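Local coordinates for protein glycoside hydrolase family 31 (Kribbella flavida DSM 17836, PDB 5X3I) that hydrolyses the alpha-1,3-glucosidic linkages of the cyclic tetrasaccharide cyclobis-(1-6)-alpha-nigerosyl, yielding isomaltose, at residues F468-G473 against T517-G522; P441-Q446 against V498-A503; N493-V498 against A521-S526. The protein carries 1 engineered substitution. One frame throughout, in Å; residues are numbered along the deposited sequence.

Contact 1 (F468-G473 against T517-G522); sequences FKTAGG and TFSRAG. Engineered in segment 468-473: Ala-471 (natural residue Asp). With GOL (glycerol), chain N.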
loop_
_atom_site.group_PDB
_atom_site.type_symbol
_atom_site.label_atom_id
_atom_site.label_comp_id
_atom_site.label_asym_id
_atom_site.label_seq_id
_atom_site.Cartn_x
_atom_site.Cartn_y
_atom_site.Cartn_z
ATOM N N PHE A 468 12.489 -9.596 3.457
ATOM C CA PHE A 468 12.273 -8.432 4.303
ATOM C C PHE A 468 10.843 -7.958 4.173
ATOM O O PHE A 468 10.305 -7.880 3.074
ATOM C CB PHE A 468 13.238 -7.302 3.944
ATOM C CG PHE A 468 14.667 -7.606 4.251
ATOM C CD1 PHE A 468 15.536 -8.012 3.249
ATOM C CD2 PHE A 468 15.145 -7.498 5.545
ATOM C CE1 PHE A 468 16.863 -8.299 3.535
ATOM C CE2 PHE A 468 16.460 -7.780 5.839
ATOM C CZ PHE A 468 17.321 -8.178 4.831
ATOM N N LYS A 469 10.227 -7.614 5.291
ATOM C CA LYS A 469 8.913 -7.058 5.188
ATOM C C LYS A 469 9.191 -5.578 5.108
ATOM O O LYS A 469 9.435 -4.922 6.129
ATOM C CB LYS A 469 8.066 -7.414 6.410
ATOM C CG LYS A 469 6.704 -6.725 6.493
ATOM C CD LYS A 469 5.819 -7.335 7.589
ATOM C CE LYS A 469 4.384 -6.792 7.525
ATOM N NZ LYS A 469 3.483 -7.321 8.582
ATOM N N THR A 470 9.031 -5.026 3.917
ATOM C CA THR A 470 9.449 -3.656 3.759
ATOM C C THR A 470 8.154 -2.891 3.906
ATOM O O THR A 470 7.431 -2.643 2.946
ATOM C CB THR A 470 10.078 -3.450 2.363
ATOM O OG1 THR A 470 9.436 -4.352 1.438
ATOM C CG2 THR A 470 11.571 -3.774 2.375
ATOM N N ALA A 471 7.938 -2.459 5.135
ATOM C CA ALA A 471 6.749 -1.748 5.559
ATOM C C ALA A 471 6.912 -0.259 5.282
ATOM O O ALA A 471 8.023 0.215 5.190
ATOM C CB ALA A 471 6.466 -2.016 7.004
ATOM N N GLY A 472 5.807 0.463 5.148
ATOM C CA GLY A 472 5.857 1.909 4.997
ATOM C C GLY A 472 6.364 2.351 3.641
ATOM O O GLY A 472 6.174 1.660 2.649
ATOM N N GLY A 473 7.023 3.499 3.602
ATOM C CA GLY A 473 7.426 4.104 2.348
ATOM C C GLY A 473 6.501 5.210 1.826
ATOM O O GLY A 473 6.752 5.769 0.762
ATOM N N THR A 517 10.557 -9.446 -1.050
ATOM C CA THR A 517 10.245 -8.305 -0.212
ATOM C C THR A 517 8.748 -8.463 -0.016
ATOM O O THR A 517 8.090 -9.121 -0.816
ATOM C CB THR A 517 10.595 -6.920 -0.869
ATOM O OG1 THR A 517 10.101 -6.884 -2.208
ATOM C CG2 THR A 517 12.101 -6.683 -0.904
ATOM N N PHE A 518 8.239 -7.937 1.085
ATOM C CA PHE A 518 6.838 -8.024 1.412
ATOM C C PHE A 518 6.406 -6.593 1.774
ATOM O O PHE A 518 6.758 -6.102 2.840
ATOM C CB PHE A 518 6.686 -9.026 2.562
ATOM C CG PHE A 518 5.270 -9.367 2.957
ATOM C CD1 PHE A 518 4.821 -9.103 4.228
ATOM C CD2 PHE A 518 4.426 -10.033 2.099
ATOM C CE1 PHE A 518 3.530 -9.463 4.631
ATOM C CE2 PHE A 518 3.135 -10.391 2.492
ATOM C CZ PHE A 518 2.695 -10.113 3.765
ATOM N N SER A 519 5.605 -5.965 0.917
ATOM C CA SER A 519 5.350 -4.515 0.978
ATOM C C SER A 519 3.855 -4.200 0.961
ATOM O O SER A 519 3.096 -4.923 0.351
ATOM C CB SER A 519 6.008 -3.794 -0.203
ATOM O OG SER A 519 7.374 -4.096 -0.346
ATOM N N ARG A 520 3.417 -3.193 1.704
ATOM C CA ARG A 520 2.066 -2.649 1.551
ATOM C C ARG A 520 1.955 -1.568 0.461
ATOM O O ARG A 520 0.946 -1.467 -0.214
ATOM C CB ARG A 520 1.546 -2.129 2.890
ATOM C CG ARG A 520 2.166 -0.829 3.371
ATOM C CD ARG A 520 1.739 -0.504 4.789
ATOM N NE ARG A 520 2.246 0.793 5.204
ATOM C CZ ARG A 520 2.350 1.200 6.463
ATOM N NH1 ARG A 520 2.001 0.396 7.461
ATOM N NH2 ARG A 520 2.812 2.418 6.721
ATOM N N ALA A 521 3.010 -0.773 0.304
ATOM C CA ALA A 521 2.967 0.442 -0.491
ATOM C C ALA A 521 3.648 0.264 -1.828
ATOM O O ALA A 521 4.574 -0.526 -1.962
ATOM C CB ALA A 521 3.602 1.586 0.255
ATOM N N GLY A 522 3.150 0.979 -2.830
ATOM C CA GLY A 522 3.729 0.916 -4.151
ATOM C C GLY A 522 3.072 1.861 -5.137
ATOM O O GLY A 522 2.245 2.697 -4.765
HETATM C C1 GOL N . 3.487 -2.603 8.859
HETATM O O1 GOL N . 4.329 -3.168 9.836
HETATM C C2 GOL N . 2.043 -2.575 9.338
HETATM O O2 GOL N . 1.285 -2.377 8.209
HETATM C C3 GOL N . 1.733 -3.846 10.159
HETATM O O3 GOL N . 1.650 -4.997 9.403
HETATM O O HOH W 1 5.345 -0.872 2.189
#

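Contact 2 (P441-Q446 against V498-A503); sequences PDLSVQ and VHYARA. With SO4 (sulfate ion), chain I.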
loop_
_atom_site.group_PDB
_atom_site.type_symbol
_atom_site.label_atom_id
_atom_site.label_comp_id
_atom_site.label_asym_id
_atom_site.label_seq_id
_atom_site.Cartn_x
_atom_site.Cartn_y
_atom_site.Cartn_z
ATOM N N PRO A 441 16.030 7.688 3.726
ATOM C CA PRO A 441 17.177 7.492 2.834
ATOM C C PRO A 441 16.748 7.741 1.396
ATOM O O PRO A 441 15.637 7.382 1.026
ATOM C CB PRO A 441 17.564 6.025 3.059
ATOM C CG PRO A 441 16.298 5.368 3.459
ATOM C CD PRO A 441 15.506 6.416 4.244
ATOM N N ASP A 442 17.608 8.309 0.573
ATOM C CA ASP A 442 17.132 8.611 -0.752
ATOM C C ASP A 442 17.451 7.412 -1.621
ATOM O O ASP A 442 18.521 7.310 -2.199
ATOM C CB ASP A 442 17.841 9.879 -1.251
ATOM C CG ASP A 442 17.347 10.367 -2.595
ATOM O OD1 ASP A 442 16.638 9.645 -3.310
ATOM O OD2 ASP A 442 17.711 11.502 -2.941
ATOM N N LEU A 443 16.421 6.624 -1.875
ATOM C CA LEU A 443 16.591 5.313 -2.486
ATOM C C LEU A 443 16.389 5.461 -3.981
ATOM O O LEU A 443 16.394 4.483 -4.714
ATOM C CB LEU A 443 15.632 4.283 -1.872
ATOM C CG LEU A 443 15.898 3.969 -0.389
ATOM C CD1 LEU A 443 14.813 3.099 0.193
ATOM C CD2 LEU A 443 17.282 3.329 -0.177
ATOM N N SER A 444 16.200 6.704 -4.417
ATOM C CA SER A 444 16.055 6.986 -5.839
ATOM C C SER A 444 17.347 6.775 -6.624
ATOM O O SER A 444 17.309 6.699 -7.841
ATOM C CB SER A 444 15.562 8.421 -6.065
ATOM O OG SER A 444 16.623 9.354 -6.006
ATOM N N VAL A 445 18.487 6.709 -5.942
ATOM C CA VAL A 445 19.748 6.503 -6.651
ATOM C C VAL A 445 20.577 5.347 -6.081
ATOM O O VAL A 445 20.514 5.033 -4.892
ATOM C CB VAL A 445 20.620 7.775 -6.662
ATOM C CG1 VAL A 445 19.922 8.896 -7.435
ATOM C CG2 VAL A 445 20.944 8.208 -5.259
ATOM N N GLN A 446 21.372 4.740 -6.951
ATOM C CA GLN A 446 22.058 3.501 -6.640
ATOM C C GLN A 446 23.010 3.605 -5.441
ATOM O O GLN A 446 23.028 2.700 -4.607
ATOM C CB GLN A 446 22.824 3.004 -7.868
ATOM C CG GLN A 446 23.364 1.592 -7.706
ATOM C CD GLN A 446 22.272 0.569 -7.468
ATOM O OE1 GLN A 446 21.372 0.402 -8.281
ATOM N NE2 GLN A 446 22.355 -0.126 -6.345
ATOM N N VAL A 498 8.362 2.233 -4.661
ATOM C CA VAL A 498 8.938 1.407 -5.714
ATOM C C VAL A 498 10.454 1.245 -5.536
ATOM O O VAL A 498 10.957 0.121 -5.548
ATOM C CB VAL A 498 8.687 1.973 -7.129
ATOM C CG1 VAL A 498 9.039 0.900 -8.170
ATOM C CG2 VAL A 498 7.239 2.439 -7.295
ATOM N N HIS A 499 11.162 2.365 -5.390
ATOM C CA HIS A 499 12.599 2.363 -5.142
ATOM C C HIS A 499 12.933 1.528 -3.904
ATOM O O HIS A 499 13.931 0.817 -3.879
ATOM C CB HIS A 499 13.143 3.786 -4.938
ATOM C CG HIS A 499 13.014 4.679 -6.134
ATOM N ND1 HIS A 499 13.404 4.300 -7.399
ATOM C CD2 HIS A 499 12.551 5.951 -6.251
ATOM C CE1 HIS A 499 13.184 5.292 -8.245
ATOM N NE2 HIS A 499 12.673 6.309 -7.573
ATOM N N TYR A 500 12.074 1.636 -2.894
ATOM C CA TYR A 500 12.265 0.997 -1.596
ATOM C C TYR A 500 12.217 -0.529 -1.712
ATOM O O TYR A 500 13.149 -1.199 -1.324
ATOM C CB TYR A 500 11.208 1.518 -0.618
ATOM C CG TYR A 500 11.112 0.866 0.743
ATOM C CD1 TYR A 500 12.239 0.459 1.447
ATOM C CD2 TYR A 500 9.875 0.725 1.358
ATOM C CE1 TYR A 500 12.121 -0.105 2.708
ATOM C CE2 TYR A 500 9.750 0.163 2.599
ATOM C CZ TYR A 500 10.863 -0.244 3.282
ATOM O OH TYR A 500 10.698 -0.782 4.531
ATOM N N ALA A 501 11.139 -1.048 -2.280
ATOM C CA ALA A 501 11.024 -2.466 -2.582
ATOM C C ALA A 501 12.201 -2.980 -3.416
ATOM O O ALA A 501 12.819 -4.003 -3.088
ATOM C CB ALA A 501 9.714 -2.737 -3.304
ATOM N N ARG A 502 12.488 -2.270 -4.495
ATOM C CA ARG A 502 13.562 -2.609 -5.413
ATOM C C ARG A 502 14.910 -2.687 -4.686
ATOM O O ARG A 502 15.710 -3.581 -4.950
ATOM C CB ARG A 502 13.617 -1.579 -6.553
ATOM C CG ARG A 502 14.721 -1.782 -7.584
ATOM C CD ARG A 502 15.922 -0.885 -7.306
ATOM N NE ARG A 502 16.976 -1.059 -8.295
ATOM C CZ ARG A 502 17.097 -0.347 -9.409
ATOM N NH1 ARG A 502 18.102 -0.593 -10.241
ATOM N NH2 ARG A 502 16.226 0.608 -9.696
ATOM N N ALA A 503 15.156 -1.742 -3.784
ATOM C CA ALA A 503 16.422 -1.706 -3.061
ATOM C C ALA A 503 16.635 -2.998 -2.268
ATOM O O ALA A 503 17.706 -3.569 -2.301
ATOM C CB ALA A 503 16.488 -0.512 -2.148
HETATM S S SO4 I . 17.355 1.774 -13.086
HETATM O O1 SO4 I . 16.852 0.411 -13.202
HETATM O O2 SO4 I . 18.609 1.782 -12.341
HETATM O O3 SO4 I . 17.568 2.335 -14.417
HETATM O O4 SO4 I . 16.365 2.579 -12.389
HETATM O O HOH W 2 20.319 -2.473 -9.400
#

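Contact 3 (N493-V498 against A521-S526); sequences NNLYPV and AGFTGS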
loop_
_atom_site.group_PDB
_atom_site.type_symbol
_atom_site.label_atom_id
_atom_site.label_comp_id
_atom_site.label_asym_id
_atom_site.label_seq_id
_atom_site.Cartn_x
_atom_site.Cartn_y
_atom_site.Cartn_z
ATOM N N ASN A 493 7.602 11.440 -4.868
ATOM C CA ASN A 493 7.026 10.889 -3.651
ATOM C C ASN A 493 6.232 9.612 -3.884
ATOM O O ASN A 493 6.290 8.700 -3.072
ATOM C CB ASN A 493 6.144 11.934 -2.958
ATOM C CG ASN A 493 6.950 13.105 -2.438
ATOM O OD1 ASN A 493 8.171 13.079 -2.464
ATOM N ND2 ASN A 493 6.267 14.142 -1.971
ATOM N N ASN A 494 5.494 9.553 -4.986
ATOM C CA ASN A 494 4.765 8.351 -5.338
ATOM C C ASN A 494 5.703 7.210 -5.762
ATOM O O ASN A 494 5.351 6.046 -5.636
ATOM C CB ASN A 494 3.755 8.622 -6.462
ATOM C CG ASN A 494 2.494 9.324 -5.973
ATOM O OD1 ASN A 494 2.087 9.178 -4.826
ATOM N ND2 ASN A 494 1.856 10.068 -6.866
ATOM N N LEU A 495 6.877 7.555 -6.278
ATOM C CA LEU A 495 7.834 6.550 -6.725
ATOM C C LEU A 495 8.627 5.928 -5.572
ATOM O O LEU A 495 9.177 4.842 -5.731
ATOM C CB LEU A 495 8.815 7.138 -7.738
ATOM C CG LEU A 495 8.272 7.545 -9.113
ATOM C CD1 LEU A 495 9.398 8.086 -9.973
ATOM C CD2 LEU A 495 7.595 6.376 -9.810
ATOM N N TYR A 496 8.678 6.621 -4.432
ATOM C CA TYR A 496 9.513 6.196 -3.319
ATOM C C TYR A 496 9.311 4.726 -2.927
ATOM O O TYR A 496 10.289 4.025 -2.832
ATOM C CB TYR A 496 9.317 7.074 -2.077
ATOM C CG TYR A 496 10.391 6.795 -1.042
ATOM C CD1 TYR A 496 11.623 7.417 -1.117
ATOM C CD2 TYR A 496 10.180 5.876 -0.024
ATOM C CE1 TYR A 496 12.609 7.159 -0.200
ATOM C CE2 TYR A 496 11.165 5.598 0.899
ATOM C CZ TYR A 496 12.377 6.237 0.803
ATOM O OH TYR A 496 13.345 5.984 1.728
ATOM N N PRO A 497 8.060 4.261 -2.722
ATOM C CA PRO A 497 7.925 2.853 -2.321
ATOM C C PRO A 497 8.397 1.856 -3.382
ATOM O O PRO A 497 8.789 0.752 -3.001
ATOM C CB PRO A 497 6.424 2.692 -2.064
ATOM C CG PRO A 497 5.772 3.825 -2.856
ATOM C CD PRO A 497 6.754 4.948 -2.734
ATOM N N VAL A 498 8.362 2.233 -4.661
ATOM C CA VAL A 498 8.938 1.407 -5.714
ATOM C C VAL A 498 10.454 1.245 -5.536
ATOM O O VAL A 498 10.957 0.121 -5.548
ATOM C CB VAL A 498 8.687 1.973 -7.129
ATOM C CG1 VAL A 498 9.039 0.900 -8.170
ATOM C CG2 VAL A 498 7.239 2.439 -7.295
ATOM N N ALA A 521 3.010 -0.773 0.304
ATOM C CA ALA A 521 2.967 0.442 -0.491
ATOM C C ALA A 521 3.648 0.264 -1.828
ATOM O O ALA A 521 4.574 -0.526 -1.962
ATOM C CB ALA A 521 3.602 1.586 0.255
ATOM N N GLY A 522 3.150 0.979 -2.830
ATOM C CA GLY A 522 3.729 0.916 -4.151
ATOM C C GLY A 522 3.072 1.861 -5.137
ATOM O O GLY A 522 2.245 2.697 -4.765
ATOM N N PHE A 523 3.442 1.706 -6.398
ATOM C CA PHE A 523 2.972 2.557 -7.475
ATOM C C PHE A 523 3.216 1.791 -8.758
ATOM O O PHE A 523 3.619 0.627 -8.722
ATOM C CB PHE A 523 3.709 3.906 -7.497
ATOM C CG PHE A 523 2.983 4.999 -8.266
ATOM C CD1 PHE A 523 1.815 5.551 -7.770
ATOM C CD2 PHE A 523 3.472 5.463 -9.481
ATOM C CE1 PHE A 523 1.149 6.556 -8.470
ATOM C CE2 PHE A 523 2.807 6.460 -10.195
ATOM C CZ PHE A 523 1.650 7.008 -9.684
ATOM N N THR A 524 3.002 2.462 -9.882
ATOM C CA THR A 524 3.361 1.936 -11.184
ATOM C C THR A 524 4.809 1.442 -11.166
ATOM O O THR A 524 5.702 2.161 -10.751
ATOM C CB THR A 524 3.217 3.034 -12.285
ATOM O OG1 THR A 524 1.881 3.563 -12.292
ATOM C CG2 THR A 524 3.556 2.471 -13.648
ATOM N N GLY A 525 5.031 0.214 -11.619
ATOM C CA GLY A 525 6.360 -0.371 -11.592
ATOM C C GLY A 525 6.608 -1.333 -10.434
ATOM O O GLY A 525 7.504 -2.170 -10.516
ATOM N N SER A 526 5.814 -1.231 -9.370
ATOM C CA SER A 526 5.947 -2.137 -8.228
ATOM C C SER A 526 5.735 -3.616 -8.594
ATOM O O SER A 526 6.154 -4.505 -7.851
ATOM C CB SER A 526 4.977 -1.746 -7.111
ATOM O OG SER A 526 5.436 -0.608 -6.425
HETATM O O HOH W 3 6.584 -0.932 -4.077
#

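Contact 1 (F468-G473 against T517-G522)
Lys-469 and Phe-518 run side by side from neighbouring parallel strands of the family 31 TIM barrel, both pointing the same way. CG of each lies anti to its own backbone N (chi1 173° and -174°), and the lysine chain, extended throughout, passes along the edge of the phenylalanine ring in its plane, CG to CD1 3.8 Å. This course delivers Lys-469 NZ to the active-site pocket, where it forms a salt bridge with Glu-334 and donates to O3 of a bound glycerol. Rings of Trp-302 and Trp-533 stack with Phe-518. Between the strands, Phe-518 N donates to Phe-468 O at 2.9 Å in the carbonyl plane, and Thr-470 N makes a weak bond to Phe-518 O. The hydroxyls of Thr-470 and Ser-519 meet on the other sheet face, OG1 to OG 2.7 Å.

Past the strand ends lies Ala-471, an engineered replacement for the aspartate assigned as nucleophile; its CB stands 3.6 Å from glycerol C1. Arg-520 lays one face of its guanidinium over Gly-472 N, while NE pairs with Glu-474, an active-site residue by similarity, and NH1 reaches glycerol O2 at the guanidinium edge, 3.0 Å away. The diverging loops are joined by a water that donates to Thr-470 O and to Gly-472 O, and accepts from Ala-521 N at 3.0 Å.

Contact 2 (P441-Q446 against V498-A503)
The irregular backbone of 441-446 comes nearest the helix 496-510 where Leu-443 faces His-499, their CA atoms 5.6 Å apart, a loop-on-helix contact on the outer layer of the TIM barrel. Ser-444 sets its CA over the His-499 ring in a CH-pi contact: CA stands 3.7 Å from the centroid, 12° off the normal. Leu-443 O also approaches His-499 CB. Leu-443 itself points at the helix and lies alongside Tyr-500, its CD1 touching Tyr-500 CD1 at 3.9 Å, while the CD2 branch faces Ala-503 CB more loosely. The hydroxyl of Tyr-500 bonds the carbonyl O of Ala-471, tying this helix face to the catalytic strand end.

The loop is shaped by an Asx turn, Ser-444 N donating to Asp-442 OD1; Ser-444 OG donates to the same oxygen, from the same face of the carboxylate plane. With OG set between the backbone N and the carbonyl carbon (chi1 82°), the serine hydroxyl comes to 2.7 Å from Asp-442 OD1. Toward the surface, Gln-446 and Arg-502 cross at about a right angle, the amide and guanidinium planes 68° apart. Gln-446 NE2 donates to Asp-450 and OE1 accepts from Arg-449. Asp-506 pairs with Arg-502 NE, whereas NH1 donates to a sulfate ion. A water at the guanidinium edge donates to Gln-446 OE1 and accepts from Arg-502 NH1 at 3.0 Å.

Contact 3 (N493-V498 against A521-S526)
Asn-494 rests its CB on one face of the Phe-523 ring, 3.9 Å from the centroid and displaced toward the rim. The asparagine amide plane is nearly parallel to the ring, 13° apart, but extends past its rim, with ND2 nearest CE1; its polar ends are engaged by Ser-244 O and Val-207 N. Leu-495 adds a methyl, CD2, near ring atom CD2, and on the backbone side Asn-494 O sits against Phe-523 CB at 3.3 Å. Phe-523 thus wedges between Asn-494 and Leu-495 on one hand and Pro-223 and Pro-225 of strand 223-230 on the other, so an alanine here would probably open a gap beneath Asn-494 CB and leave Leu-495 CD2 without its aromatic neighbour.

The hollow that receives Val-498 is formed by a type II beta turn, Phe-523 to Ser-526, in the barrel loop that follows strand 517-519. The CG2 branch drops into it, meeting Ser-526 OG at 3.6 Å, Phe-523 CB and Thr-524 O. CG1 borders Gly-525, whose positive phi would make a CB collide with Thr-524 O. The turn is braced from inside, Phe-523 N donating to Ser-526 OG along a fairly straight path (162°). Nearer the strand end Pro-497 presses its ring on the flat peptide at Ala-521 and Gly-522, with CB 3.8 Å from Ala-521 CB. Beside it a water donates to Ala-521 O at 2.9 Å and, weakly, to Pro-497 O.

Overall arrangement
Contacts 1 and 3 are buried, whereas contact 2 is only partly so and runs from buried leucine and tyrosine side chains in the helical layer out to an arginine and a glutamine near the surface. Contact 1 joins two barrel strands through backbone bonds and a charged pocket. Contacts 2 and 3 both use helix 496-510 but engage it from different loops, chiefly through CH-pi and apolar contacts in each; a sulfate on the arginine marks contact 2's outer edge, while a water spans the segments in all three. Ala-521 touches the partner segment in both contacts 1 and 3. Tyr-496 OH and Pro-441 O, 2.8 Å apart, link contacts 2 and 3.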